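Local atomic coordinates of putative nucleotide-diphospho-sugar transferase (Desulfovibrio desulfuricans subsp. desulfuricans, PDB entry 3CGX), a protein that probably transfers a sugar from a nucleotide-diphosphate donor to an acceptor, as GT-A glycosyltransferases do. Residues C6-V11 with H55-P60; F39-L44 with A71-Q76; W196-L201 with A224-Y229. All coordinates share one frame; numbering follows the deposited sequence.

Interaction 1 of 3, residues C6-V11 with H55-P60; sequences CILFFV and HICYVP
With SG anti to its backbone N (chi1 -166°), Cys6 reaches across to His55, whose ring is carried beside its own backbone N (chi1 -67°); the Cys6 SG atom ends over the centre of the His55 ring face, 3.7 Å from the ring centroid. Leu8 runs alongside His55 and points the same way, its CD2 3.7 Å from His55 CB. Farther along that face of the sheet, Phe10 CE1 touches Cys57 CB at 3.5 Å, and the Cys57 sulfur stands obliquely beside the ring; a small, polarisable cysteine suits a place beside a broad aromatic. The backbones pair in parallel, as in the nucleotide-binding half of GT-A folds: strands 5-11 and 53-58 are neighbours joined through helices 21-27 and 29-47, a beta-alpha-beta crossover. Bonds run to and fro, from His55 N to Ile7 O (2.8 Å) and from Phe9 N to His55 O (3.0 Å), then through Cys57 and Val11. On the opposite face Val11 CG2 meets Ile56 CG2 at 3.5 Å, while Val11 CG1 lies over the rim of the Phe9 ring. Helix 29-47 covers this side, with Tyr36 packing on Val11.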
# COMPACT_ATOMS: atom_id res chain seq x y z
N CYS A 6 -0.13 -14.22 4.10
CA CYS A 6 -1.14 -13.19 4.25
C CYS A 6 -0.65 -11.84 3.72
O CYS A 6 0.51 -11.48 3.89
CB CYS A 6 -1.57 -13.04 5.73
SG CYS A 6 -3.12 -12.04 5.85
N ILE A 7 -1.55 -11.13 3.04
CA ILE A 7 -1.30 -9.76 2.56
C ILE A 7 -2.14 -8.79 3.39
O ILE A 7 -3.36 -8.95 3.49
CB ILE A 7 -1.69 -9.54 1.09
CG1 ILE A 7 -0.91 -10.47 0.15
CG2 ILE A 7 -1.52 -8.07 0.70
CD1 ILE A 7 -1.67 -10.70 -1.19
N LEU A 8 -1.46 -7.86 4.05
CA LEU A 8 -2.12 -6.80 4.79
C LEU A 8 -2.08 -5.54 3.93
O LEU A 8 -1.01 -5.00 3.63
CB LEU A 8 -1.46 -6.53 6.11
CG LEU A 8 -1.20 -7.74 7.00
CD1 LEU A 8 -0.37 -7.37 8.25
CD2 LEU A 8 -2.54 -8.45 7.33
N PHE A 9 -3.27 -5.10 3.57
CA PHE A 9 -3.48 -4.01 2.60
C PHE A 9 -4.06 -2.78 3.31
O PHE A 9 -5.17 -2.76 3.75
CB PHE A 9 -4.35 -4.53 1.46
CG PHE A 9 -4.60 -3.54 0.31
CD1 PHE A 9 -3.56 -2.77 -0.21
CD2 PHE A 9 -5.85 -3.45 -0.29
CE1 PHE A 9 -3.78 -1.93 -1.32
CE2 PHE A 9 -6.05 -2.57 -1.40
CZ PHE A 9 -5.01 -1.81 -1.87
N PHE A 10 -3.22 -1.76 3.45
CA PHE A 10 -3.52 -0.56 4.21
C PHE A 10 -4.18 0.49 3.33
O PHE A 10 -3.62 0.92 2.31
CB PHE A 10 -2.23 -0.01 4.88
CG PHE A 10 -1.96 -0.56 6.25
CD1 PHE A 10 -2.13 -1.91 6.54
CD2 PHE A 10 -1.46 0.28 7.26
CE1 PHE A 10 -1.91 -2.38 7.82
CE2 PHE A 10 -1.18 -0.21 8.53
CZ PHE A 10 -1.41 -1.52 8.81
N VAL A 11 -5.39 0.86 3.74
CA VAL A 11 -6.31 1.74 3.02
C VAL A 11 -6.98 2.75 3.97
O VAL A 11 -6.93 2.62 5.18
CB VAL A 11 -7.43 0.89 2.29
CG1 VAL A 11 -6.82 -0.14 1.29
CG2 VAL A 11 -8.38 0.16 3.32
N HIS A 55 -6.13 -9.30 4.05
CA HIS A 55 -6.78 -8.54 5.12
C HIS A 55 -6.70 -7.08 4.79
O HIS A 55 -5.60 -6.54 4.67
CB HIS A 55 -6.10 -8.77 6.44
CG HIS A 55 -6.26 -10.17 6.94
ND1 HIS A 55 -5.96 -10.54 8.23
CD2 HIS A 55 -6.70 -11.29 6.32
CE1 HIS A 55 -6.23 -11.82 8.38
NE2 HIS A 55 -6.68 -12.30 7.24
N ILE A 56 -7.86 -6.46 4.65
CA ILE A 56 -7.95 -5.07 4.33
C ILE A 56 -8.01 -4.28 5.63
O ILE A 56 -8.97 -4.37 6.42
CB ILE A 56 -9.16 -4.76 3.42
CG1 ILE A 56 -9.08 -5.54 2.09
CG2 ILE A 56 -9.30 -3.23 3.18
CD1 ILE A 56 -10.39 -5.55 1.29
N CYS A 57 -6.95 -3.51 5.87
CA CYS A 57 -6.75 -2.80 7.15
C CYS A 57 -6.91 -1.31 6.96
O CYS A 57 -6.07 -0.68 6.30
CB CYS A 57 -5.35 -3.12 7.71
SG CYS A 57 -5.01 -4.86 7.96
N TYR A 58 -8.00 -0.76 7.52
CA TYR A 58 -8.37 0.61 7.30
C TYR A 58 -8.10 1.58 8.45
O TYR A 58 -8.17 1.27 9.65
CB TYR A 58 -9.85 0.68 6.91
CG TYR A 58 -10.85 0.18 7.92
CD1 TYR A 58 -11.31 0.99 8.93
CD2 TYR A 58 -11.37 -1.13 7.84
CE1 TYR A 58 -12.23 0.54 9.80
CE2 TYR A 58 -12.29 -1.58 8.73
CZ TYR A 58 -12.71 -0.75 9.70
OH TYR A 58 -13.66 -1.19 10.61
N VAL A 59 -7.77 2.78 8.04
CA VAL A 59 -7.51 3.85 8.95
C VAL A 59 -8.77 4.01 9.81
O VAL A 59 -9.90 4.10 9.27
CB VAL A 59 -7.16 5.16 8.22
CG1 VAL A 59 -7.13 6.37 9.16
CG2 VAL A 59 -5.79 5.01 7.48
N PRO A 60 -8.58 4.03 11.14
CA PRO A 60 -9.72 4.11 12.02
C PRO A 60 -10.46 5.42 11.91
O PRO A 60 -9.90 6.47 11.60
CB PRO A 60 -9.11 3.95 13.41
CG PRO A 60 -7.75 4.18 13.29
CD PRO A 60 -7.33 3.85 11.91

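Interaction 2 of 3, residues F39-L44 with A71-Q76; sequences FVQDML and AWLGPQ
The indole of Trp72 receives Gln41 OE1 at its edge, nearly in the ring plane, while its own neighbour Leu73 lays CG over one face toward the rim. The edge contact is a hydrogen bond: Trp72 NE1 donates to Gln41 OE1 at 2.9 Å, with a nearly straight N-H...O angle of 165°. It arrives in the plane of the amide carbonyl, on a lone pair, although the amide and indole planes are turned 59° apart. Gln41 can supply this acceptor because its CG stands beside the backbone N (chi1 -70°) and the chain runs extended from there; a glutamine is long enough to span the gap between the helices and uncharged, so it satisfies the indole N-H without bringing a formal charge to it.

At the far end of the indole the chemistry turns apolar. Val40 crosses Trp72 at about a right angle, its CG1 3.6 Å from Trp72 CH2, approaching obliquely to the ring. Leu73 then divides its two methyls: CD1 lies 4.1 Å from Val40 CG1, and CD2 lies 3.8 Å from Leu44 CD2. CD2 also rests near the aliphatic CG of Gln41, which thus contributes both a polar tip and an oily stem. Branched side chains suit this seam, since their methyls can face several neighbours at once.

Arg37, of the same helix 29-47, makes a cation-pi contact with Trp72, and Tyr13 meets the indole from outside that helix. The end of helix 65-73 thus rests on helix 29-47, whose Val40 and Leu44 also reach down to strands 5-11 and 53-58.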
# COMPACT_ATOMS: atom_id res chain seq x y z
N PHE A 39 -7.83 3.56 -7.22
CA PHE A 39 -6.50 2.98 -6.95
C PHE A 39 -6.77 1.70 -6.16
O PHE A 39 -6.23 0.62 -6.45
CB PHE A 39 -5.62 3.84 -6.08
CG PHE A 39 -5.04 5.08 -6.74
CD1 PHE A 39 -5.46 5.53 -7.98
CD2 PHE A 39 -4.15 5.87 -6.04
CE1 PHE A 39 -4.95 6.70 -8.52
CE2 PHE A 39 -3.63 7.07 -6.59
CZ PHE A 39 -4.08 7.47 -7.83
N VAL A 40 -7.61 1.85 -5.13
CA VAL A 40 -7.86 0.76 -4.19
C VAL A 40 -8.58 -0.42 -4.86
O VAL A 40 -8.19 -1.60 -4.76
CB VAL A 40 -8.60 1.25 -2.89
CG1 VAL A 40 -9.05 0.06 -2.06
CG2 VAL A 40 -7.69 2.20 -2.03
N GLN A 41 -9.66 -0.10 -5.56
CA GLN A 41 -10.38 -1.11 -6.34
C GLN A 41 -9.51 -1.88 -7.29
O GLN A 41 -9.60 -3.10 -7.37
CB GLN A 41 -11.52 -0.48 -7.14
CG GLN A 41 -12.62 -0.03 -6.26
CD GLN A 41 -13.69 0.76 -6.99
OE1 GLN A 41 -14.41 1.49 -6.34
NE2 GLN A 41 -13.79 0.63 -8.34
N ASP A 42 -8.70 -1.18 -8.05
CA ASP A 42 -7.84 -1.84 -9.00
C ASP A 42 -6.82 -2.74 -8.33
O ASP A 42 -6.59 -3.87 -8.79
CB ASP A 42 -7.10 -0.84 -9.91
CG ASP A 42 -8.03 -0.08 -10.86
OD1 ASP A 42 -9.18 -0.50 -11.00
OD2 ASP A 42 -7.61 0.94 -11.40
N MSE A 43 -6.17 -2.24 -7.27
CA MSE A 43 -5.17 -3.06 -6.56
C MSE A 43 -5.81 -4.31 -5.95
O MSE A 43 -5.23 -5.40 -6.04
CB MSE A 43 -4.44 -2.24 -5.50
CG MSE A 43 -3.57 -1.10 -6.06
SE MSE A 43 -2.67 -0.16 -4.67
CE MSE A 43 -1.32 -1.54 -4.24
N LEU A 44 -6.99 -4.16 -5.38
CA LEU A 44 -7.74 -5.28 -4.76
C LEU A 44 -8.05 -6.38 -5.76
O LEU A 44 -7.88 -7.58 -5.46
CB LEU A 44 -9.02 -4.78 -4.06
CG LEU A 44 -9.90 -5.83 -3.37
CD1 LEU A 44 -9.14 -6.40 -2.19
CD2 LEU A 44 -11.31 -5.24 -2.95
N ALA A 71 -20.04 -2.29 1.78
CA ALA A 71 -20.86 -1.77 0.68
C ALA A 71 -20.00 -1.34 -0.50
O ALA A 71 -20.44 -1.36 -1.64
CB ALA A 71 -21.79 -0.63 1.16
N TRP A 72 -18.78 -0.95 -0.21
CA TRP A 72 -17.87 -0.44 -1.26
C TRP A 72 -17.11 -1.58 -1.97
O TRP A 72 -17.27 -1.78 -3.18
CB TRP A 72 -16.87 0.56 -0.67
CG TRP A 72 -15.75 0.97 -1.61
CD1 TRP A 72 -15.81 1.04 -2.97
CD2 TRP A 72 -14.44 1.39 -1.25
NE1 TRP A 72 -14.60 1.44 -3.49
CE2 TRP A 72 -13.74 1.67 -2.46
CE3 TRP A 72 -13.77 1.52 -0.04
CZ2 TRP A 72 -12.42 2.10 -2.47
CZ3 TRP A 72 -12.45 1.93 -0.04
CH2 TRP A 72 -11.79 2.22 -1.25
N LEU A 73 -16.33 -2.32 -1.19
CA LEU A 73 -15.47 -3.41 -1.71
C LEU A 73 -16.09 -4.82 -1.65
O LEU A 73 -15.60 -5.73 -2.29
CB LEU A 73 -14.11 -3.38 -1.00
CG LEU A 73 -13.38 -2.05 -1.19
CD1 LEU A 73 -12.15 -1.96 -0.32
CD2 LEU A 73 -12.98 -1.89 -2.68
N GLY A 74 -17.20 -4.98 -0.95
CA GLY A 74 -17.90 -6.27 -0.93
C GLY A 74 -17.89 -6.93 0.41
O GLY A 74 -16.90 -6.84 1.15
N PRO A 75 -18.97 -7.65 0.72
CA PRO A 75 -19.10 -8.25 2.03
C PRO A 75 -18.26 -9.51 2.24
O PRO A 75 -18.21 -10.02 3.35
CB PRO A 75 -20.60 -8.58 2.10
CG PRO A 75 -20.95 -8.89 0.64
CD PRO A 75 -20.11 -7.97 -0.17
N GLN A 76 -17.62 -10.01 1.19
CA GLN A 76 -16.94 -11.31 1.28
C GLN A 76 -15.51 -11.14 1.76
O GLN A 76 -14.85 -12.10 2.11
CB GLN A 76 -16.95 -12.06 -0.08
CG GLN A 76 -16.18 -11.42 -1.24
CD GLN A 76 -16.99 -10.44 -2.08
OE1 GLN A 76 -17.63 -9.50 -1.57
NE2 GLN A 76 -16.96 -10.64 -3.39

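Interaction 3 of 3, residues W196-L201 with A224-Y229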
# COMPACT_ATOMS: atom_id res chain seq x y z
N TRP A 196 1.79 15.95 -9.99
CA TRP A 196 2.97 15.64 -10.79
C TRP A 196 3.10 14.10 -10.85
O TRP A 196 3.33 13.51 -11.90
CB TRP A 196 4.22 16.26 -10.20
CG TRP A 196 4.20 17.77 -9.93
CD1 TRP A 196 4.33 18.39 -8.72
CD2 TRP A 196 4.11 18.82 -10.89
NE1 TRP A 196 4.29 19.73 -8.85
CE2 TRP A 196 4.20 20.04 -10.17
CE3 TRP A 196 4.01 18.85 -12.28
CZ2 TRP A 196 4.14 21.31 -10.80
CZ3 TRP A 196 3.96 20.07 -12.90
CH2 TRP A 196 4.04 21.30 -12.16
N ASP A 197 2.97 13.45 -9.70
CA ASP A 197 3.02 12.00 -9.63
C ASP A 197 1.93 11.37 -10.52
O ASP A 197 2.16 10.34 -11.18
CB ASP A 197 2.81 11.50 -8.19
CG ASP A 197 3.86 11.94 -7.23
OD1 ASP A 197 5.01 12.13 -7.61
OD2 ASP A 197 3.53 12.05 -6.08
N LEU A 198 0.74 12.00 -10.52
CA LEU A 198 -0.40 11.51 -11.32
C LEU A 198 -0.09 11.63 -12.83
O LEU A 198 -0.44 10.74 -13.65
CB LEU A 198 -1.69 12.28 -10.99
CG LEU A 198 -3.02 11.72 -11.48
CD1 LEU A 198 -3.37 10.47 -10.64
CD2 LEU A 198 -4.21 12.72 -11.40
N ASN A 199 0.53 12.76 -13.19
CA ASN A 199 0.95 12.97 -14.58
C ASN A 199 1.93 11.89 -15.06
O ASN A 199 1.80 11.36 -16.18
CB ASN A 199 1.55 14.36 -14.72
CG ASN A 199 2.02 14.66 -16.12
OD1 ASN A 199 3.17 14.35 -16.44
ND2 ASN A 199 1.19 15.36 -16.92
N VAL A 200 2.89 11.55 -14.21
CA VAL A 200 3.88 10.50 -14.54
C VAL A 200 3.20 9.14 -14.61
O VAL A 200 3.46 8.36 -15.56
CB VAL A 200 5.04 10.44 -13.52
CG1 VAL A 200 5.95 9.22 -13.80
CG2 VAL A 200 5.81 11.78 -13.49
N LEU A 201 2.30 8.87 -13.66
CA LEU A 201 1.55 7.60 -13.63
C LEU A 201 0.86 7.43 -14.99
O LEU A 201 0.91 6.35 -15.62
CB LEU A 201 0.49 7.54 -12.52
CG LEU A 201 -0.45 6.33 -12.39
CD1 LEU A 201 0.29 5.03 -11.96
CD2 LEU A 201 -1.63 6.61 -11.41
N ALA A 224 -7.10 16.29 -20.58
CA ALA A 224 -6.90 17.70 -20.79
C ALA A 224 -6.45 18.42 -19.53
O ALA A 224 -5.86 19.49 -19.60
CB ALA A 224 -8.19 18.37 -21.34
N LEU A 225 -6.83 17.85 -18.40
CA LEU A 225 -6.45 18.39 -17.08
C LEU A 225 -5.02 17.93 -16.71
O LEU A 225 -4.13 18.72 -16.39
CB LEU A 225 -7.46 17.94 -16.03
CG LEU A 225 -7.12 18.32 -14.59
CD1 LEU A 225 -6.91 19.82 -14.46
CD2 LEU A 225 -8.25 17.74 -13.71
N ILE A 226 -4.81 16.63 -16.77
CA ILE A 226 -3.52 16.03 -16.38
C ILE A 226 -2.34 16.51 -17.20
O ILE A 226 -1.27 16.78 -16.65
CB ILE A 226 -3.59 14.49 -16.36
CG1 ILE A 226 -4.60 14.04 -15.33
CG2 ILE A 226 -2.20 13.85 -16.08
CD1 ILE A 226 -4.93 12.56 -15.48
N ARG A 227 -2.55 16.69 -18.49
CA ARG A 227 -1.50 17.17 -19.40
C ARG A 227 -1.10 18.66 -19.26
O ARG A 227 -0.23 19.14 -19.97
CB ARG A 227 -1.90 16.84 -20.86
CG ARG A 227 -1.93 15.33 -21.20
CD ARG A 227 -0.66 14.57 -20.83
NE ARG A 227 0.54 15.19 -21.37
CZ ARG A 227 0.99 14.97 -22.59
NH1 ARG A 227 0.29 14.15 -23.36
NH2 ARG A 227 2.10 15.55 -23.03
N GLN A 228 -1.77 19.37 -18.35
CA GLN A 228 -1.42 20.73 -18.00
C GLN A 228 -0.39 20.72 -16.85
O GLN A 228 0.05 21.79 -16.41
CB GLN A 228 -2.64 21.54 -17.60
CG GLN A 228 -3.60 21.79 -18.78
CD GLN A 228 -4.72 22.68 -18.37
OE1 GLN A 228 -4.58 23.90 -18.42
NE2 GLN A 228 -5.84 22.10 -18.00
N TYR A 229 -0.02 19.53 -16.41
CA TYR A 229 0.97 19.37 -15.31
C TYR A 229 2.08 18.43 -15.73
O TYR A 229 2.53 17.57 -14.98
CB TYR A 229 0.28 18.94 -13.99
CG TYR A 229 -0.72 19.96 -13.52
CD1 TYR A 229 -0.32 21.04 -12.76
CD2 TYR A 229 -2.04 19.91 -13.97
CE1 TYR A 229 -1.19 22.01 -12.41
CE2 TYR A 229 -2.93 20.92 -13.62
CZ TYR A 229 -2.50 21.96 -12.81
OH TYR A 229 -3.32 23.01 -12.43
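Asn199 and Ile226 anchor a helix-to-turn contact near the C-terminal end of the modelled chain: one flank of helix 195-204 holds the short helix 223-226 and the type I turn from Ile226 to Tyr229. The polar anchor is the bond from Asn199 ND2 to Ile226 O, 2.9 Å long. A chi1 of 180° sets CG of Asn199 anti to its backbone N, and chi2 of -89° then orients the amide, with ND2 toward the turn. Ile226 packs closely, with CG2 3.6 Å from Asn199 CA, and its CD1 lies 4.1 Å from Leu198 CD2 as the two side chains cross at about a right angle. At the outer margin, Tyr229 turns an edge of its ring toward the face of the six-membered ring of Trp196 in a T-shaped pair, planes at 72° and centroids 6.0 Å apart. The carbonyl of Tyr229 lies at the indole edge, 3.3 Å from its O to Trp196 CE3.

Asparagine suits its place by offering both a donor and an acceptor from one compact group. Its ND2 also binds Asp230 OD1, and its OD1 accepts from Arg203, so this buried amide is satisfied at both ends; the flanking charges would probably deepen its polarity. Ile226 O is gripped twice, by Asn199 ND2 and by the turn's own Tyr229 N, from opposite faces of its carbonyl plane, which ties the turn's shape to the helix beside it.

Interactions 1 and 2 share one neighbourhood: helix 29-47, which supplies residues 39-44, lies on the sheet strands of interaction 1, with Phe9 CZ 3.7 Å from Met43 CB and Ile56 CD1 3.8 Å from Leu44 CD1. Interaction 1 is the buried core, dominated by regular main-chain bonds; interaction 2 is the next layer out, where helix meets helix through methyls and one side-chain hydrogen bond. Interaction 3 is more peripheral, about 25 Å from interaction 2 between centres, and mixes buried residues with exposed ones around an asparagine amide. It touches interaction 2 through Phe39 and Leu198, but its nearest atoms come no closer than about 13 Å to interaction 1.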